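Local coordinates for protein enoyl-CoA hydratase subunit I (Geobacillus kaustophilus, PDB 2PBP) that probably hydrates the double bond of enoyl-CoA thioesters, as a crotonase-fold member of the enoyl-CoA hydratase/isomerase family, at residues S92-A100 with A204-V212; A9-I18 with F44-V54. All coordinates share one frame; numbering follows the deposited sequence.

Interaction 1: residues S92-A100 with A204-V212; sequences SIVKTPMIA and ALRLIKEAV
A polar, largely buried contact joins Lys-209 and Glu-210 of helix 202-217 to the loop that leads into strand 98-102. Lys-209 carries it: CG lies opposite the backbone N (chi1 174°) and the chain stays extended from there, which takes the ammonium across to the loop backbone. NZ donates to Val-94 O and to Thr-96 O, each at 2.9 Å, standing above both carbonyl planes rather than on a lone pair, and pairs with Asp-118 in a salt bridge. A methionine here would probably leave the Val-94 and Thr-96 carbonyls without this donor and Asp-118 without its charge partner. The loop feeds a central strand of the crotonase-fold sheet, where Met-98 N also bonds Asp-118. On the outer side, Lys-95 bends at its last torsion (chi4 -61°) so that NZ reaches Glu-210 OE2 at 2.6 Å, on the anti side of the carboxylate. Its CD lies over one face of the Arg-206 guanidinium, 3.3 Å from NH2, offset toward the rim. One water donates to both Lys-95 O and Arg-206 O. Pro-97 CG meets Leu-205 CB at 4.0 Å, the two side chains roughly perpendicular, and Trp-161 of the second subunit packs on Pro-97.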
# COMPACT_ATOMS: atom_id res chain seq x y z
N SER A 92 -13.75 -9.48 -8.68
CA SER A 92 -12.48 -9.35 -7.97
C SER A 92 -11.25 -9.40 -8.88
O SER A 92 -10.20 -8.86 -8.53
CB SER A 92 -12.35 -10.45 -6.91
OG SER A 92 -13.40 -10.38 -5.96
N ILE A 93 -11.36 -10.06 -10.03
CA ILE A 93 -10.22 -10.17 -10.92
C ILE A 93 -10.19 -9.22 -12.12
O ILE A 93 -9.37 -9.39 -13.03
CB ILE A 93 -10.06 -11.62 -11.44
CG1 ILE A 93 -11.27 -12.01 -12.30
CG2 ILE A 93 -9.90 -12.57 -10.27
CD1 ILE A 93 -11.07 -13.27 -13.15
N VAL A 94 -11.07 -8.22 -12.12
CA VAL A 94 -11.09 -7.24 -13.20
C VAL A 94 -9.76 -6.48 -13.11
O VAL A 94 -9.39 -5.99 -12.04
CB VAL A 94 -12.27 -6.27 -13.03
CG1 VAL A 94 -12.17 -5.11 -14.02
CG2 VAL A 94 -13.58 -7.02 -13.25
N LYS A 95 -9.04 -6.39 -14.22
CA LYS A 95 -7.74 -5.72 -14.22
C LYS A 95 -7.75 -4.22 -14.46
O LYS A 95 -6.86 -3.51 -14.00
CB LYS A 95 -6.80 -6.40 -15.22
CG LYS A 95 -6.42 -7.82 -14.80
CD LYS A 95 -5.38 -8.41 -15.73
CE LYS A 95 -5.00 -9.82 -15.29
NZ LYS A 95 -4.42 -9.84 -13.92
N THR A 96 -8.76 -3.75 -15.18
CA THR A 96 -8.86 -2.32 -15.48
C THR A 96 -9.21 -1.54 -14.22
O THR A 96 -9.95 -2.02 -13.37
CB THR A 96 -9.96 -2.07 -16.54
OG1 THR A 96 -9.64 -2.79 -17.74
CG2 THR A 96 -10.07 -0.59 -16.86
N PRO A 97 -8.65 -0.32 -14.06
CA PRO A 97 -8.95 0.48 -12.88
C PRO A 97 -10.46 0.68 -12.72
O PRO A 97 -11.16 1.01 -13.69
CB PRO A 97 -8.21 1.78 -13.15
CG PRO A 97 -6.98 1.31 -13.87
CD PRO A 97 -7.56 0.29 -14.85
N MET A 98 -10.95 0.48 -11.50
CA MET A 98 -12.37 0.64 -11.21
C MET A 98 -12.61 1.57 -10.04
O MET A 98 -12.00 1.44 -8.98
CB MET A 98 -13.01 -0.71 -10.88
CG MET A 98 -13.44 -1.52 -12.08
SD MET A 98 -14.99 -2.38 -11.70
CE MET A 98 -14.45 -3.44 -10.36
N ILE A 99 -13.52 2.52 -10.24
CA ILE A 99 -13.85 3.50 -9.21
C ILE A 99 -15.34 3.45 -8.90
O ILE A 99 -16.18 3.38 -9.81
CB ILE A 99 -13.52 4.93 -9.68
CG1 ILE A 99 -12.04 5.04 -10.05
CG2 ILE A 99 -13.88 5.94 -8.57
CD1 ILE A 99 -11.02 4.45 -9.10
N ALA A 100 -15.68 3.48 -7.62
CA ALA A 100 -17.07 3.48 -7.22
C ALA A 100 -17.45 4.89 -6.83
O ALA A 100 -16.80 5.50 -5.99
CB ALA A 100 -17.29 2.53 -6.04
N ALA A 204 0.97 0.62 -16.88
CA ALA A 204 1.51 0.91 -15.56
C ALA A 204 0.39 0.81 -14.51
O ALA A 204 0.58 0.20 -13.46
CB ALA A 204 2.15 2.30 -15.54
N LEU A 205 -0.77 1.40 -14.79
CA LEU A 205 -1.87 1.32 -13.82
C LEU A 205 -2.31 -0.13 -13.60
O LEU A 205 -2.60 -0.55 -12.48
CB LEU A 205 -3.07 2.16 -14.27
CG LEU A 205 -2.89 3.67 -14.44
CD1 LEU A 205 -4.27 4.34 -14.43
CD2 LEU A 205 -2.03 4.23 -13.33
N ARG A 206 -2.35 -0.89 -14.69
CA ARG A 206 -2.76 -2.29 -14.67
C ARG A 206 -1.82 -3.15 -13.84
O ARG A 206 -2.25 -3.90 -12.97
CB ARG A 206 -2.82 -2.81 -16.11
CG ARG A 206 -3.22 -4.28 -16.29
CD ARG A 206 -2.92 -4.66 -17.74
NE ARG A 206 -3.30 -6.03 -18.12
CZ ARG A 206 -4.53 -6.40 -18.46
NH1 ARG A 206 -5.52 -5.51 -18.48
NH2 ARG A 206 -4.76 -7.65 -18.85
N LEU A 207 -0.52 -3.05 -14.12
CA LEU A 207 0.47 -3.84 -13.40
C LEU A 207 0.68 -3.39 -11.96
O LEU A 207 1.05 -4.19 -11.10
CB LEU A 207 1.79 -3.87 -14.18
CG LEU A 207 1.85 -4.97 -15.26
CD1 LEU A 207 0.62 -4.88 -16.17
CD2 LEU A 207 3.13 -4.84 -16.08
N ILE A 208 0.46 -2.11 -11.69
CA ILE A 208 0.60 -1.61 -10.33
C ILE A 208 -0.54 -2.21 -9.51
O ILE A 208 -0.36 -2.66 -8.38
CB ILE A 208 0.49 -0.05 -10.26
CG1 ILE A 208 1.83 0.58 -10.64
CG2 ILE A 208 0.05 0.38 -8.86
CD1 ILE A 208 3.06 0.24 -9.75
N LYS A 209 -1.73 -2.21 -10.11
CA LYS A 209 -2.91 -2.76 -9.45
C LYS A 209 -2.69 -4.24 -9.14
O LYS A 209 -3.03 -4.70 -8.05
CB LYS A 209 -4.14 -2.57 -10.34
CG LYS A 209 -5.40 -3.24 -9.80
CD LYS A 209 -6.63 -2.88 -10.63
CE LYS A 209 -7.81 -3.75 -10.25
NZ LYS A 209 -9.07 -3.34 -10.94
N GLU A 210 -2.12 -4.98 -10.09
CA GLU A 210 -1.86 -6.40 -9.86
C GLU A 210 -0.92 -6.59 -8.68
O GLU A 210 -1.12 -7.46 -7.84
CB GLU A 210 -1.22 -7.06 -11.09
CG GLU A 210 -2.08 -7.09 -12.33
CD GLU A 210 -1.43 -7.91 -13.43
OE1 GLU A 210 -0.19 -7.81 -13.59
OE2 GLU A 210 -2.15 -8.66 -14.13
N ALA A 211 0.13 -5.77 -8.64
CA ALA A 211 1.11 -5.85 -7.56
C ALA A 211 0.44 -5.55 -6.22
O ALA A 211 0.69 -6.23 -5.23
CB ALA A 211 2.25 -4.88 -7.82
N VAL A 212 -0.41 -4.52 -6.19
CA VAL A 212 -1.09 -4.16 -4.96
C VAL A 212 -2.01 -5.29 -4.50
O VAL A 212 -2.15 -5.54 -3.30
CB VAL A 212 -1.91 -2.85 -5.14
CG1 VAL A 212 -2.80 -2.62 -3.92
CG2 VAL A 212 -0.96 -1.68 -5.33
O HOH W 1 -4.77 -5.07 -12.79
O HOH W 2 -6.24 -2.96 -17.54

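Interaction 2: residues A9-I18 with F44-V54; sequences ARQEGAVGII and FDRNEKVRVIV
Phe-44, in the last turn of helix 31-46, lays one face of its ring over Gly-16 of strand 15-20. Gly-16 CA stands 4.0 Å from the ring centroid and 19° off the ring normal, a CH-pi contact displaced toward the rim. Because Gly-16 carries no side chain, whose first carbon would fall on Phe-44 CD2, the ring can probably lie this close to the strand. At the ring edge are Ile-17 O, in plane, and Ile-18 CG1, 3.7 Å from Phe-44 CE2; Ile-18 and the ring run antiparallel as they pass. Gln-11, its CG opposite the carbonyl carbon, runs obliquely past the ring with its amide plane turned 66° from it. From there OE1 takes a bond from a water that also accepts from Asn-47 ND2, while Asn-47 OD1 closes an Asx turn onto Lys-49 N.

Beneath the ring, strands 15-20 and 52-57 run parallel, their short segments 22° apart, as the two strands of a right-handed beta-alpha-beta crossover with helix 31-46 between them. Gly-16 N donates to Val-52 O and its O accepts from Val-54 N, both at 2.8 Å; Ile-18 N to Val-54 O continues the ladder, and Ala-14 O takes Arg-51 N at 2.8 Å where it begins. On the sheet face away from Phe-44, Ile-17 and Val-54 extend together from the sheet, with Ile-17 CD1 pressed to 3.3 Å from Val-54 CB; Val-15 CG1 meets Val-54 CG2 at 3.9 Å. Helix 186-198 packs on Val-15 and Ile-17 here through Met-191 and Ala-194. The chemistry thus divides: the backbone ladder fixes strand register, apolar contacts seat helix and sheet, and the Gln-11 to Asn-47 link is made through water at the exposed margin.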
# COMPACT_ATOMS: atom_id res chain seq x y z
N ALA A 9 -25.07 1.34 -19.41
CA ALA A 9 -23.66 1.62 -19.62
C ALA A 9 -23.45 2.67 -20.70
O ALA A 9 -24.22 2.76 -21.66
CB ALA A 9 -22.92 0.33 -20.00
N ARG A 10 -22.40 3.47 -20.54
CA ARG A 10 -22.07 4.52 -21.49
C ARG A 10 -20.60 4.85 -21.39
O ARG A 10 -19.93 4.46 -20.43
CB ARG A 10 -22.90 5.78 -21.22
CG ARG A 10 -22.62 6.46 -19.89
CD ARG A 10 -23.60 7.61 -19.64
NE ARG A 10 -23.41 8.24 -18.34
CZ ARG A 10 -22.46 9.14 -18.07
NH1 ARG A 10 -21.61 9.52 -19.01
NH2 ARG A 10 -22.37 9.65 -16.84
N GLN A 11 -20.08 5.57 -22.37
CA GLN A 11 -18.68 5.95 -22.36
C GLN A 11 -18.49 7.45 -22.49
O GLN A 11 -19.22 8.12 -23.21
CB GLN A 11 -17.94 5.23 -23.49
CG GLN A 11 -17.97 3.72 -23.35
CD GLN A 11 -17.33 3.01 -24.52
OE1 GLN A 11 -16.13 3.12 -24.76
NE2 GLN A 11 -18.14 2.27 -25.28
N GLU A 12 -17.50 7.95 -21.77
CA GLU A 12 -17.16 9.37 -21.79
C GLU A 12 -15.65 9.38 -21.97
O GLU A 12 -14.90 9.24 -21.01
CB GLU A 12 -17.54 10.03 -20.46
CG GLU A 12 -17.35 11.53 -20.42
CD GLU A 12 -18.16 12.26 -21.48
OE1 GLU A 12 -19.37 11.95 -21.61
OE2 GLU A 12 -17.59 13.13 -22.17
N GLY A 13 -15.21 9.51 -23.22
CA GLY A 13 -13.78 9.50 -23.49
C GLY A 13 -13.27 8.09 -23.24
O GLY A 13 -13.83 7.13 -23.77
N ALA A 14 -12.23 7.96 -22.43
CA ALA A 14 -11.65 6.66 -22.12
C ALA A 14 -12.21 6.10 -20.81
O ALA A 14 -11.66 5.16 -20.24
CB ALA A 14 -10.13 6.77 -22.02
N VAL A 15 -13.32 6.67 -20.36
CA VAL A 15 -13.96 6.23 -19.12
C VAL A 15 -15.27 5.51 -19.39
O VAL A 15 -16.16 6.05 -20.06
CB VAL A 15 -14.24 7.44 -18.18
CG1 VAL A 15 -14.91 6.97 -16.89
CG2 VAL A 15 -12.93 8.16 -17.86
N GLY A 16 -15.39 4.28 -18.89
CA GLY A 16 -16.61 3.53 -19.08
C GLY A 16 -17.44 3.67 -17.82
O GLY A 16 -16.93 3.48 -16.71
N ILE A 17 -18.71 4.03 -17.98
CA ILE A 17 -19.60 4.21 -16.83
C ILE A 17 -20.70 3.15 -16.80
O ILE A 17 -21.35 2.88 -17.80
CB ILE A 17 -20.28 5.61 -16.85
CG1 ILE A 17 -19.22 6.72 -16.96
CG2 ILE A 17 -21.13 5.80 -15.60
CD1 ILE A 17 -18.16 6.79 -15.84
N ILE A 18 -20.88 2.55 -15.63
CA ILE A 18 -21.94 1.56 -15.45
C ILE A 18 -22.83 2.10 -14.35
O ILE A 18 -22.41 2.24 -13.19
CB ILE A 18 -21.38 0.18 -15.05
CG1 ILE A 18 -20.53 -0.38 -16.20
CG2 ILE A 18 -22.52 -0.75 -14.71
CD1 ILE A 18 -19.65 -1.57 -15.82
N PHE A 44 -16.24 -3.93 -20.55
CA PHE A 44 -15.39 -2.75 -20.52
C PHE A 44 -13.94 -3.13 -20.22
O PHE A 44 -13.01 -2.50 -20.71
CB PHE A 44 -15.87 -1.75 -19.45
CG PHE A 44 -17.01 -0.85 -19.89
CD1 PHE A 44 -17.15 -0.48 -21.23
CD2 PHE A 44 -17.89 -0.33 -18.95
CE1 PHE A 44 -18.16 0.40 -21.62
CE2 PHE A 44 -18.90 0.56 -19.33
CZ PHE A 44 -19.04 0.92 -20.67
N ASP A 45 -13.76 -4.17 -19.40
CA ASP A 45 -12.42 -4.63 -19.03
C ASP A 45 -11.66 -5.14 -20.26
O ASP A 45 -10.45 -4.96 -20.35
CB ASP A 45 -12.52 -5.72 -17.95
CG ASP A 45 -11.18 -6.02 -17.28
OD1 ASP A 45 -10.31 -5.13 -17.21
OD2 ASP A 45 -11.00 -7.16 -16.79
N ARG A 46 -12.39 -5.75 -21.19
CA ARG A 46 -11.78 -6.29 -22.41
C ARG A 46 -11.56 -5.22 -23.48
O ARG A 46 -10.78 -5.42 -24.41
CB ARG A 46 -12.67 -7.39 -23.02
CG ARG A 46 -12.96 -8.58 -22.12
CD ARG A 46 -13.69 -9.68 -22.89
NE ARG A 46 -15.02 -9.28 -23.35
CZ ARG A 46 -16.15 -9.46 -22.65
NH1 ARG A 46 -16.11 -10.03 -21.46
NH2 ARG A 46 -17.31 -9.06 -23.15
N ASN A 47 -12.25 -4.09 -23.35
CA ASN A 47 -12.14 -2.98 -24.30
C ASN A 47 -10.93 -2.10 -23.99
O ASN A 47 -10.92 -1.37 -23.00
CB ASN A 47 -13.41 -2.12 -24.23
CG ASN A 47 -13.51 -1.11 -25.37
OD1 ASN A 47 -12.50 -0.69 -25.94
ND2 ASN A 47 -14.73 -0.70 -25.69
N GLU A 48 -9.90 -2.17 -24.83
CA GLU A 48 -8.70 -1.38 -24.59
C GLU A 48 -8.92 0.13 -24.70
O GLU A 48 -8.06 0.92 -24.32
CB GLU A 48 -7.57 -1.83 -25.52
CG GLU A 48 -6.91 -3.13 -25.04
CD GLU A 48 -5.81 -3.62 -25.95
OE1 GLU A 48 -4.86 -2.85 -26.21
OE2 GLU A 48 -5.89 -4.78 -26.41
N LYS A 49 -10.09 0.53 -25.20
CA LYS A 49 -10.42 1.94 -25.32
C LYS A 49 -10.83 2.50 -23.97
O LYS A 49 -10.84 3.71 -23.76
CB LYS A 49 -11.56 2.14 -26.32
CG LYS A 49 -11.14 2.01 -27.77
CD LYS A 49 -10.12 3.08 -28.10
CE LYS A 49 -10.66 4.49 -27.85
NZ LYS A 49 -9.59 5.53 -27.88
N VAL A 50 -11.17 1.59 -23.06
CA VAL A 50 -11.59 1.97 -21.72
C VAL A 50 -10.42 1.83 -20.76
O VAL A 50 -9.91 0.73 -20.54
CB VAL A 50 -12.76 1.07 -21.25
CG1 VAL A 50 -13.16 1.44 -19.83
CG2 VAL A 50 -13.93 1.23 -22.19
N ARG A 51 -10.00 2.95 -20.19
CA ARG A 51 -8.88 2.95 -19.26
C ARG A 51 -9.31 2.99 -17.80
O ARG A 51 -8.53 2.64 -16.91
CB ARG A 51 -7.97 4.15 -19.56
CG ARG A 51 -7.43 4.14 -20.98
CD ARG A 51 -6.40 5.24 -21.18
NE ARG A 51 -5.74 5.13 -22.48
CZ ARG A 51 -4.65 5.80 -22.82
NH1 ARG A 51 -4.08 6.64 -21.96
NH2 ARG A 51 -4.12 5.63 -24.03
N VAL A 52 -10.54 3.42 -17.56
CA VAL A 52 -11.09 3.49 -16.20
C VAL A 52 -12.57 3.15 -16.25
O VAL A 52 -13.28 3.55 -17.18
CB VAL A 52 -10.93 4.91 -15.59
CG1 VAL A 52 -11.36 4.90 -14.12
CG2 VAL A 52 -9.48 5.38 -15.71
N ILE A 53 -13.03 2.41 -15.26
CA ILE A 53 -14.43 2.02 -15.16
C ILE A 53 -14.99 2.64 -13.89
O ILE A 53 -14.39 2.55 -12.82
CB ILE A 53 -14.57 0.48 -15.07
CG1 ILE A 53 -14.01 -0.17 -16.33
CG2 ILE A 53 -16.03 0.10 -14.84
CD1 ILE A 53 -13.78 -1.68 -16.23
N VAL A 54 -16.14 3.30 -14.02
CA VAL A 54 -16.79 3.93 -12.88
C VAL A 54 -18.16 3.28 -12.65
O VAL A 54 -18.94 3.13 -13.58
CB VAL A 54 -17.00 5.44 -13.11
CG1 VAL A 54 -17.84 6.04 -11.98
CG2 VAL A 54 -15.65 6.14 -13.18
O HOH W 3 -15.28 1.61 -27.08
O HOH W 4 -11.46 6.73 -25.99

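How the interactions relate
Interaction 1 and interaction 2, with centres about 14 Å apart, meet in the same mixed sheet, where strands 52-57 and 98-102 are neighbours. Their backbones join directly: Ile-99 N lies 2.7 Å from Ile-53 O, a probable hydrogen bond. The end of helix 31-46 provides a second connection, since Asp-45 OD1 is 2.5 Å from Thr-96 OG1, again a probable hydrogen bond. Pro-97 CD also packs 3.3 Å from Arg-51 O. Strand 52-57 is therefore shared, receiving 9-18 along one edge and 92-100 along the other, while 204-212 attaches to the 92-100 loop.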